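Local atomic coordinates of virulence protein vsdE (Salmonella enterica, PDB entry 5LQ6), a protein that acts as a cysteine hydrolase delivered as a Salmonella effector, suppressing host immune responses and contributing to bacterial virulence. Residues K33-A38 and A109-I114. The protein carries 4 engineered substitutions. Numbering follows the deposited sequence. Where two conformers were deposited one is given.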
ATOM      1  N   LYS A  33      10.693  16.204  -4.749  1.00 27.91           N
ATOM      2  CA  LYS A  33      11.258  16.834  -3.560  1.00 31.12           C
ATOM      3  C   LYS A  33      10.490  16.529  -2.282  1.00 26.85           C
ATOM      4  O   LYS A  33      11.110  16.245  -1.239  1.00 28.67           O
ATOM      5  CB  LYS A  33      11.344  18.368  -3.745  1.00 39.03           C
ATOM      6  CG  LYS A  33      12.532  18.790  -4.603  1.00 46.71           C
ATOM      7  CD  LYS A  33      13.010  20.203  -4.287  1.00 58.48           C
ATOM      8  CE  LYS A  33      14.494  20.342  -4.595  1.00 67.09           C
ATOM      9  NZ  LYS A  33      14.820  19.907  -5.988  1.00 69.56           N
ATOM     10  N   ARG A  34       9.171  16.608  -2.342  1.00 27.19           N
ATOM     11  CA  ARG A  34       8.324  16.232  -1.202  1.00 30.31           C
ATOM     12  C   ARG A  34       8.563  14.778  -0.804  1.00 29.33           C
ATOM     13  O   ARG A  34       8.697  14.447   0.394  1.00 28.35           O
ATOM     14  CB  ARG A  34       6.855  16.471  -1.493  1.00 33.17           C
ATOM     15  CG  ARG A  34       6.465  17.938  -1.456  1.00 38.53           C
ATOM     16  CD  ARG A  34       4.973  18.108  -1.742  1.00 43.65           C
ATOM     17  NE  ARG A  34       4.629  17.947  -3.167  1.00 52.69           N
ATOM     18  CZ  ARG A  34       4.402  18.948  -4.031  1.00 57.96           C
ATOM     19  NH1 ARG A  34       4.473  20.222  -3.644  1.00 59.95           N
ATOM     20  NH2 ARG A  34       4.101  18.676  -5.301  1.00 59.24           N
ATOM     21  N   ILE A  35       8.695  13.905  -1.806  1.00 26.25           N
ATOM     22  CA  ILE A  35       9.010  12.519  -1.510  1.00 23.94           C
ATOM     23  C   ILE A  35      10.373  12.361  -0.856  1.00 23.90           C
ATOM     24  O   ILE A  35      10.510  11.642   0.160  1.00 24.28           O
ATOM     25  CB  ILE A  35       8.883  11.601  -2.753  1.00 22.21           C
ATOM     26  CG1 ILE A  35       7.434  11.603  -3.253  1.00 22.40           C
ATOM     27  CG2 ILE A  35       9.352  10.191  -2.433  1.00 20.37           C
ATOM     28  CD1 ILE A  35       7.273  11.149  -4.684  1.00 21.89           C
ATOM     29  N   LYS A  36      11.402  13.006  -1.412  1.00 22.79           N
ATOM     30  CA  LYS A  36      12.764  12.925  -0.885  1.00 26.68           C
ATOM     31  C   LYS A  36      12.841  13.424   0.550  1.00 26.84           C
ATOM     32  O   LYS A  36      13.569  12.851   1.362  1.00 29.46           O
ATOM     33  CB  LYS A  36      13.697  13.776  -1.745  1.00 29.09           C
ATOM     34  CG  LYS A  36      15.110  13.845  -1.215  1.00 35.11           C
ATOM     35  CD  LYS A  36      16.113  14.232  -2.301  1.00 40.07           C
ATOM     36  CE  LYS A  36      17.508  14.313  -1.714  1.00 45.44           C
ATOM     37  NZ  LYS A  36      18.034  13.007  -1.191  1.00 47.10           N
ATOM     38  N   ASP A  37      12.129  14.494   0.828  1.00 25.01           N
ATOM     39  CA  ASP A  37      12.099  15.057   2.169  1.00 31.45           C
ATOM     40  C   ASP A  37      11.474  14.097   3.191  1.00 30.98           C
ATOM     41  O   ASP A  37      11.915  14.025   4.351  1.00 31.97           O
ATOM     42  CB  ASP A  37      11.331  16.385   2.169  1.00 33.14           C
ATOM     43  CG  ASP A  37      12.115  17.524   1.466  1.00 35.48           C
ATOM     44  OD1 ASP A  37      13.369  17.450   1.363  1.00 37.82           O
ATOM     45  OD2 ASP A  37      11.432  18.462   0.982  1.00 38.29           O
ATOM     46  N   ALA A  38      10.421  13.400   2.757  1.00 28.69           N
ATOM     47  CA  ALA A  38       9.674  12.538   3.661  1.00 26.08           C
ATOM     48  C   ALA A  38      10.317  11.181   3.842  1.00 25.07           C
ATOM     49  O   ALA A  38      10.163  10.556   4.872  1.00 28.11           O
ATOM     50  CB  ALA A  38       8.257  12.372   3.187  1.00 25.11           C
ATOM     51  N   ALA A 109       2.007   7.061  -9.660  1.00 21.45           N
ATOM     52  CA  ALA A 109       2.950   6.711 -10.731  1.00 22.15           C
ATOM     53  C   ALA A 109       4.374   7.205 -10.386  1.00 19.99           C
ATOM     54  O   ALA A 109       5.355   6.479 -10.541  1.00 20.48           O
ATOM     55  CB  ALA A 109       2.505   7.325 -12.042  1.00 24.50           C
ATOM     56  N   ILE A 110       4.469   8.455  -9.937  1.00 19.33           N
ATOM     57  CA  ILE A 110       5.760   9.009  -9.541  1.00 18.32           C
ATOM     58  C   ILE A 110       6.286   8.267  -8.329  1.00 16.76           C
ATOM     59  O   ILE A 110       7.459   7.872  -8.269  1.00 15.28           O
ATOM     60  CB  ILE A 110       5.671  10.537  -9.265  1.00 22.02           C
ATOM     61  CG1 ILE A 110       5.270  11.249 -10.557  1.00 24.87           C
ATOM     62  CG2 ILE A 110       6.961  11.077  -8.630  1.00 20.46           C
ATOM     63  CD1 ILE A 110       5.144  12.756 -10.371  1.00 27.18           C
ATOM     64  N   VAL A 111       5.413   8.004  -7.348  1.00 15.91           N
ATOM     65  CA  VAL A 111       5.866   7.281  -6.181  1.00 14.41           C
ATOM     66  C   VAL A 111       6.353   5.885  -6.558  1.00 13.76           C
ATOM     67  O   VAL A 111       7.399   5.431  -6.072  1.00 13.49           O
ATOM     68  CB  VAL A 111       4.761   7.212  -5.069  1.00 14.61           C
ATOM     69  CG1 VAL A 111       5.085   6.230  -3.962  1.00 15.52           C
ATOM     70  CG2 VAL A 111       4.472   8.613  -4.529  1.00 17.65           C
ATOM     71  N   ASP A 112       5.630   5.184  -7.419  1.00 14.49           N
ATOM     72  CA  ASP A 112       6.013   3.862  -7.806  1.00 13.70           C
ATOM     73  C   ASP A 112       7.347   3.871  -8.603  1.00 12.29           C
ATOM     74  O   ASP A 112       8.201   3.020  -8.412  1.00 13.81           O
ATOM     75  CB  ASP A 112       4.941   3.202  -8.701  1.00 14.75           C
ATOM     76  CG  ASP A 112       3.770   2.651  -7.944  1.00 19.79           C
ATOM     77  OD1 ASP A 112       3.728   2.652  -6.656  1.00 20.76           O
ATOM     78  OD2 ASP A 112       2.844   2.140  -8.685  1.00 22.06           O
ATOM     79  N   LYS A 113       7.485   4.855  -9.497  1.00 13.32           N
ATOM     80  CA  LYS A 113       8.711   4.957 -10.274  1.00 13.97           C
ATOM     81  C   LYS A 113       9.924   5.122  -9.347  1.00 13.67           C
ATOM     82  O   LYS A 113      10.968   4.529  -9.567  1.00 13.50           O
ATOM     83  CB  LYS A 113       8.608   6.096 -11.274  1.00 16.03           C
ATOM     84  CG  LYS A 113       7.823   5.722 -12.508  1.00 17.64           C
ATOM     85  CD  LYS A 113       7.643   6.873 -13.485  1.00 20.81           C
ATOM     86  CE  LYS A 113       6.768   6.417 -14.624  1.00 28.19           C
ATOM     87  NZ  LYS A 113       6.689   7.481 -15.656  1.00 29.60           N
ATOM     88  N   ILE A 114       9.763   5.917  -8.286  1.00 12.89           N
ATOM     89  CA  ILE A 114      10.892   6.127  -7.357  0.57 14.29           C
ATOM     90  C   ILE A 114      11.165   4.872  -6.517  1.00 14.25           C
ATOM     91  O   ILE A 114      12.271   4.421  -6.440  1.00 14.38           O
ATOM     92  CB  ILE A 114      10.617   7.324  -6.441  0.57 14.30           C
ATOM     93  CG1 ILE A 114      10.558   8.597  -7.299  0.57 15.91           C
ATOM     94  CG2 ILE A 114      11.645   7.381  -5.301  0.57 16.03           C
ATOM     95  CD1 ILE A 114      10.203   9.823  -6.505  0.57 15.76           C
TER
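Ile35 of helix 29-38 sets the end of its side chain against Ile110, Val111 and Ile114 of helix 108-116, a buried, wholly apolar helix-helix contact in the helical part of the fold. The two helix segments cross at -53° with axes 11.2 Å apart, a wide spacing, filled from the first helix by Ile35 and from the second by three branched side chains. CG1 of Ile35 stands opposite the carbonyl carbon (chi1 -62°) and the chain runs on extended, which carries CD1 out to the second helix. That methyl group does nearly all the touching. In the conformer given, one of two modelled for Ile114, the CD1 methyls of Ile35 and Ile114 meet tip to tip at 3.7 Å, so this touch is less certain than the others. Val111 is met at an angle through one branch, its CG2 lying 3.8 Å from Ile35 CD1. Ile110 offers its branch methyl, CG2, 4.0 Å from Ile35 CD1. Ile110, Val111 and Ile114 follow an i, i+1, i+4 spacing, which brings their methyls to the same face of the helix. The overlap is modest, 142 Å² in total, and other parts of the chain complete the core: Ile19 of helix 12-19 touches both Ile35 and Ile114, and Leu106 touches both Ile35 and Val111. Val111 also packs on Val77 and Ala81 of helix 76-89, which probably carries the nucleophile at its start, as in papain-like enzymes. Such convergence of several short helices on a shared aliphatic core fits the helical subdomain of papain-like (clan CA) cysteine hydrolases.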